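Local coordinates for isoaspartyl dipeptidase (Fervidobacterium islandicum, PDB 7CDH) that hydrolyses beta-aspartyl (isoaspartyl) dipeptides as a zinc-dependent M38 metallopeptidase of protein repair, at the interface of chains A and B and the interface of chains A and C. Coordinates in Å, arbitrary orientation; residue numbers count along the deposited sequence, not the author numbering. Chains: chain A/B/C, Isoaspartyl dipeptidase.

Contact 1: the interface of chains A and B. Residues chain A 69-73, 99-100, 103; chain B 181, 184-187.
The last turn of helix 169-186 in chain B docks into a groove of chain A built from the glycine-rich loop around A:Gly69 and the loop carrying A:Thr99 and A:Asp100. Here a helix end meets loops, so the surfaces are unlike; the interface as a whole is not an exact two-fold. It belongs to the deposited eight-copy assembly and plausibly serves oligomerisation. Contacts across are mostly van der Waals.

B:Ile185 fills the tight part and loses 90 Å² of surface. Its CG1 lies anti to its own carbonyl carbon (chi1 -66°), and the nearly extended chain carries CD1 to the carboxylate of A:Asp100, 3.7 Å from OD1, the two side chains crossing at about a right angle. The CG2 branch turns the other way, between A:Asp100 OD2 and the ring of A:Phe73. A:Asp100 is held from its own side: with CG anti to the backbone N (chi1 -177°), it receives A:Thr103 N on OD1 at 2.9 Å and the A:Thr103 hydroxyl on OD2, both from above the carboxylate plane. The A:Phe73 ring presents a face to the helix end, with B:Ile185 O 3.5 Å above its centre. A:Phe73 CE2 reaches B:Ser186 CA at 3.6 Å. B:Met184 also packs closely, bent at its last torsion so that CB, at 3.4 Å, and CE both meet A:Glu70 O.

The loose rim is the poorly ordered A:Glu70 side chain and the methyls A:Thr99 CG2 and B:Val181 CG1, 4.2 Å apart. Separately, beside A:Phe73, water 1 bridges the backbones, 2.7 Å from B:Ile185 O and 3.3 Å from A:Gly69 O.

Contact 2: the interface of chains A and C. Residues chain A 110, 137-138, 147-148; chain C 110, 138, 146-149.
Two copies of this amidohydrolase-family enzyme meet here about a two-fold axis, each offering the C-terminal end of helix 141-147 and A:Tyr110 or C:Tyr110 from helix 106-118. The interface is part of the deposited eight-copy assembly and plausibly serves oligomerisation. The apolar contacts come from the leucines. C:Leu147 has CG anti to its carbonyl carbon (chi1 -66°) and CD1 anti to CA, which spreads its two methyls against chain A: CD1 lies 4.0 Å from A:Phe137 CD2, and CD2 lies 4.1 Å from A:Tyr110 CD2. Both approaches are oblique, methyl to ring carbon. A:Leu147 meets C:Tyr110 in the same way. Nearer the axis, the methyls of A:Thr138 and C:Thr138 face each other tip to tip, 4.2 Å between their CG2 atoms.

Each tyrosine stretches along the partner's helix end. A:Tyr110 has CG anti to the backbone N (chi1 176°), which brings its CE2 edge alongside C:Val146 O, at 3.3 Å, and its OH end near C:Leu147 O. No direct hydrogen bond forms.

The polar contacts run through water. Water 4, in the ring plane at the edge of A:Tyr110, sits 2.9 Å from the phenol OH and also takes up C:Val146 O. Water 2 is gripped from several sides: by A:Tyr110 OH, by N of the poorly ordered C:Asp149, and by C:Leu147 O at 2.6 Å. Water 3 joins C:Tyr110 OH to A:Leu147 O across the axis. The carbonyls can only accept, so the waters presumably donate to them; the direction of the phenol bonds is not seen. Waters 2 and 3 touch at 2.9 Å, so a chain of solvent runs from A:Tyr110 OH to C:Tyr110 OH.

Contact 1: the interface of chains A and B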
loop_
_atom_site.group_PDB
_atom_site.type_symbol
_atom_site.label_atom_id
_atom_site.label_comp_id
_atom_site.label_asym_id
_atom_site.label_seq_id
_atom_site.Cartn_x
_atom_site.Cartn_y
_atom_site.Cartn_z
ATOM N N GLY A 69 -11.263 19.711 21.738
ATOM C CA GLY A 69 -10.964 20.054 20.341
ATOM C C GLY A 69 -12.212 20.238 19.501
ATOM O O GLY A 69 -12.067 20.594 18.310
ATOM N N GLU A 70 -13.392 20.010 20.066
ATOM C CA GLU A 70 -14.692 20.266 19.381
ATOM C C GLU A 70 -14.859 21.762 19.069
ATOM O O GLU A 70 -15.663 22.070 18.185
ATOM C CB GLU A 70 -15.893 19.841 20.235
ATOM C CG GLU A 70 -16.064 18.344 20.347
ATOM C CD GLU A 70 -15.525 17.732 21.632
ATOM O OE1 GLU A 70 -15.993 16.621 21.997
ATOM O OE2 GLU A 70 -14.645 18.371 22.269
ATOM N N GLY A 71 -14.178 22.663 19.789
ATOM C CA GLY A 71 -14.292 24.113 19.537
ATOM C C GLY A 71 -13.047 24.718 18.902
ATOM O O GLY A 71 -12.860 25.948 19.065
ATOM N N GLY A 72 -12.217 23.903 18.222
ATOM C CA GLY A 72 -10.919 24.325 17.661
ATOM C C GLY A 72 -9.752 23.891 18.526
ATOM O O GLY A 72 -9.973 23.417 19.646
ATOM N N PHE A 73 -8.533 24.086 18.029
ATOM C CA PHE A 73 -7.264 23.641 18.662
ATOM C C PHE A 73 -7.097 24.206 20.084
ATOM O O PHE A 73 -6.428 23.538 20.914
ATOM C CB PHE A 73 -6.092 24.032 17.764
ATOM C CG PHE A 73 -6.070 23.342 16.424
ATOM C CD1 PHE A 73 -5.845 21.977 16.345
ATOM C CD2 PHE A 73 -6.255 24.059 15.253
ATOM C CE1 PHE A 73 -5.826 21.335 15.123
ATOM C CE2 PHE A 73 -6.203 23.422 14.028
ATOM C CZ PHE A 73 -5.990 22.064 13.967
ATOM N N THR A 99 -13.662 12.513 20.198
ATOM C CA THR A 99 -13.966 13.148 18.893
ATOM C C THR A 99 -12.731 13.168 18.001
ATOM O O THR A 99 -12.867 12.799 16.847
ATOM C CB THR A 99 -14.497 14.559 19.095
ATOM O OG1 THR A 99 -15.466 14.418 20.133
ATOM C CG2 THR A 99 -15.111 15.102 17.829
ATOM N N ASP A 100 -11.579 13.566 18.537
ATOM C CA ASP A 100 -10.349 13.792 17.747
ATOM C C ASP A 100 -9.508 12.501 17.730
ATOM O O ASP A 100 -8.745 12.254 18.709
ATOM C CB ASP A 100 -9.572 14.997 18.276
ATOM C CG ASP A 100 -8.336 15.336 17.460
ATOM O OD1 ASP A 100 -8.102 14.656 16.439
ATOM O OD2 ASP A 100 -7.658 16.309 17.809
ATOM N N THR A 103 -5.308 14.189 15.823
ATOM C CA THR A 103 -4.224 14.909 16.538
ATOM C C THR A 103 -3.955 14.190 17.847
ATOM O O THR A 103 -2.947 14.491 18.493
ATOM C CB THR A 103 -4.496 16.406 16.788
ATOM O OG1 THR A 103 -5.276 16.580 17.967
ATOM C CG2 THR A 103 -5.200 17.129 15.664
ATOM N N VAL B 181 -16.695 17.037 11.303
ATOM C CA VAL B 181 -15.817 16.812 12.490
ATOM C C VAL B 181 -14.454 17.475 12.259
ATOM O O VAL B 181 -13.901 18.103 13.224
ATOM C CB VAL B 181 -15.731 15.324 12.832
ATOM C CG1 VAL B 181 -14.534 15.014 13.715
ATOM C CG2 VAL B 181 -17.031 14.902 13.502
ATOM N N MET B 184 -14.706 21.048 13.118
ATOM C CA MET B 184 -14.748 21.330 14.574
ATOM C C MET B 184 -13.314 21.308 15.146
ATOM O O MET B 184 -12.975 22.187 15.942
ATOM C CB MET B 184 -15.621 20.303 15.307
ATOM C CG MET B 184 -17.077 20.326 14.873
ATOM S SD MET B 184 -18.115 19.034 15.598
ATOM C CE MET B 184 -18.087 19.527 17.319
ATOM N N ILE B 185 -12.504 20.325 14.778
ATOM C CA ILE B 185 -11.125 20.169 15.308
ATOM C C ILE B 185 -10.289 21.388 14.888
ATOM O O ILE B 185 -9.428 21.848 15.666
ATOM C CB ILE B 185 -10.547 18.836 14.789
ATOM C CG1 ILE B 185 -11.300 17.635 15.373
ATOM C CG2 ILE B 185 -9.047 18.721 15.046
ATOM C CD1 ILE B 185 -10.982 16.293 14.683
ATOM N N SER B 186 -10.513 21.888 13.682
ATOM C CA SER B 186 -9.645 22.876 13.008
ATOM C C SER B 186 -10.192 24.307 13.199
ATOM O O SER B 186 -9.529 25.281 12.778
ATOM C CB SER B 186 -9.506 22.500 11.548
ATOM O OG SER B 186 -10.702 22.748 10.839
ATOM N N GLY B 187 -11.362 24.450 13.802
ATOM C CA GLY B 187 -11.979 25.766 14.009
ATOM C C GLY B 187 -12.440 26.380 12.703
ATOM O O GLY B 187 -12.621 27.574 12.677
HETATM O O HOH W 1 -8.793 20.654 18.029
#

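Contact 2: the interface of chains A and C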
loop_
_atom_site.group_PDB
_atom_site.type_symbol
_atom_site.label_atom_id
_atom_site.label_comp_id
_atom_site.label_asym_id
_atom_site.label_seq_id
_atom_site.Cartn_x
_atom_site.Cartn_y
_atom_site.Cartn_z
ATOM N N TYR A 110 -1.311 4.729 24.681
ATOM C CA TYR A 110 -0.581 3.567 25.226
ATOM C C TYR A 110 0.539 4.082 26.145
ATOM O O TYR A 110 0.715 3.564 27.264
ATOM C CB TYR A 110 -0.047 2.742 24.048
ATOM C CG TYR A 110 0.805 1.568 24.445
ATOM C CD1 TYR A 110 0.212 0.369 24.759
ATOM C CD2 TYR A 110 2.189 1.634 24.495
ATOM C CE1 TYR A 110 0.952 -0.736 25.151
ATOM C CE2 TYR A 110 2.952 0.534 24.869
ATOM C CZ TYR A 110 2.323 -0.652 25.218
ATOM O OH TYR A 110 2.975 -1.791 25.586
ATOM N N PHE A 137 -3.801 0.439 16.035
ATOM C CA PHE A 137 -2.338 0.371 16.182
ATOM C C PHE A 137 -1.704 -0.398 15.023
ATOM O O PHE A 137 -0.602 -0.060 14.663
ATOM C CB PHE A 137 -1.978 -0.375 17.462
ATOM C CG PHE A 137 -2.293 0.347 18.737
ATOM C CD1 PHE A 137 -3.514 0.174 19.373
ATOM C CD2 PHE A 137 -1.361 1.183 19.313
ATOM C CE1 PHE A 137 -3.794 0.818 20.574
ATOM C CE2 PHE A 137 -1.635 1.806 20.522
ATOM C CZ PHE A 137 -2.836 1.611 21.171
ATOM N N THR A 138 -2.381 -1.431 14.507
ATOM C CA THR A 138 -1.806 -2.519 13.665
ATOM C C THR A 138 -2.635 -2.746 12.396
ATOM O O THR A 138 -2.355 -3.701 11.706
ATOM C CB THR A 138 -1.771 -3.857 14.420
ATOM O OG1 THR A 138 -3.156 -4.195 14.533
ATOM C CG2 THR A 138 -1.100 -3.826 15.782
ATOM N N LEU A 147 -2.661 -8.540 20.196
ATOM C CA LEU A 147 -1.188 -8.308 20.284
ATOM C C LEU A 147 -0.783 -7.347 21.416
ATOM O O LEU A 147 0.379 -7.405 21.838
ATOM C CB LEU A 147 -0.672 -7.765 18.949
ATOM C CG LEU A 147 -0.751 -8.719 17.762
ATOM C CD1 LEU A 147 -0.025 -8.098 16.577
ATOM C CD2 LEU A 147 -0.163 -10.082 18.085
ATOM N N ILE A 148 -1.644 -6.432 21.830
ATOM C CA ILE A 148 -1.338 -5.357 22.825
ATOM C C ILE A 148 -2.050 -5.629 24.159
ATOM O O ILE A 148 -3.269 -5.457 24.238
ATOM C CB ILE A 148 -1.776 -4.023 22.216
ATOM C CG1 ILE A 148 -1.059 -3.775 20.893
ATOM C CG2 ILE A 148 -1.555 -2.901 23.194
ATOM C CD1 ILE A 148 -1.730 -2.737 20.068
ATOM N N TYR C 110 4.131 -15.336 19.519
ATOM C CA TYR C 110 3.505 -14.568 20.614
ATOM C C TYR C 110 2.490 -15.474 21.327
ATOM O O TYR C 110 2.465 -15.523 22.572
ATOM C CB TYR C 110 2.858 -13.315 20.010
ATOM C CG TYR C 110 2.094 -12.472 20.994
ATOM C CD1 TYR C 110 2.755 -11.528 21.741
ATOM C CD2 TYR C 110 0.725 -12.593 21.174
ATOM C CE1 TYR C 110 2.099 -10.741 22.676
ATOM C CE2 TYR C 110 0.044 -11.804 22.094
ATOM C CZ TYR C 110 0.745 -10.886 22.863
ATOM O OH TYR C 110 0.174 -10.056 23.781
ATOM N N THR C 138 4.148 -5.213 13.183
ATOM C CA THR C 138 3.507 -3.880 12.999
ATOM C C THR C 138 4.184 -3.080 11.880
ATOM O O THR C 138 3.851 -1.925 11.737
ATOM C CB THR C 138 3.602 -3.029 14.276
ATOM O OG1 THR C 138 5.000 -2.739 14.362
ATOM C CG2 THR C 138 3.099 -3.692 15.546
ATOM N N VAL C 146 8.114 -1.308 21.172
ATOM C CA VAL C 146 7.421 -0.281 22.004
ATOM C C VAL C 146 6.025 -0.825 22.342
ATOM O O VAL C 146 5.695 -0.830 23.534
ATOM C CB VAL C 146 7.462 1.106 21.331
ATOM C CG1 VAL C 146 6.602 2.156 22.017
ATOM C CG2 VAL C 146 8.878 1.622 21.242
ATOM N N LEU C 147 5.314 -1.440 21.391
ATOM C CA LEU C 147 3.857 -1.729 21.541
ATOM C C LEU C 147 3.563 -3.109 22.155
ATOM O O LEU C 147 2.462 -3.282 22.694
ATOM C CB LEU C 147 3.168 -1.625 20.178
ATOM C CG LEU C 147 3.132 -0.235 19.550
ATOM C CD1 LEU C 147 2.251 -0.274 18.310
ATOM C CD2 LEU C 147 2.626 0.817 20.523
ATOM N N ILE C 148 4.440 -4.087 22.005
ATOM C CA ILE C 148 4.225 -5.505 22.434
ATOM C C ILE C 148 5.100 -5.844 23.651
ATOM O O ILE C 148 6.315 -5.999 23.497
ATOM C CB ILE C 148 4.549 -6.406 21.241
ATOM C CG1 ILE C 148 3.671 -6.049 20.045
ATOM C CG2 ILE C 148 4.414 -7.854 21.625
ATOM C CD1 ILE C 148 4.208 -6.582 18.766
ATOM N N ASP C 149 4.487 -5.975 24.819
ATOM C CA ASP C 149 5.169 -6.229 26.114
ATOM C C ASP C 149 6.280 -7.272 25.931
ATOM O O ASP C 149 7.417 -6.947 26.229
ATOM C CB ASP C 149 4.140 -6.494 27.222
ATOM C CG ASP C 149 3.789 -5.228 28.013
ATOM O OD1 ASP C 149 4.711 -4.394 28.214
ATOM O OD2 ASP C 149 2.600 -5.051 28.416
HETATM O O HOH W 2 1.859 -4.511 24.921
HETATM O O HOH W 3 1.281 -7.298 24.289
HETATM O O HOH W 4 5.795 -2.597 25.501
#

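Some 28 Å separates the centres of contact 1 and contact 2, and they have no residue in common. On chain A they come near each other in sequence at one place: A:Thr103 of contact 1 lies just before helix 106-118, which supplies A:Tyr110 to contact 2. The symmetry differs. Contact 2 pairs equivalent surfaces about a two-fold; contact 1 joins unlike ones, which would leave helix 169-186 of chain A able to make the same contact with another copy, though the contacts given here do not show it. Together they could help build the eight-copy deposited assembly, plausibly the octamer expected of this enzyme family.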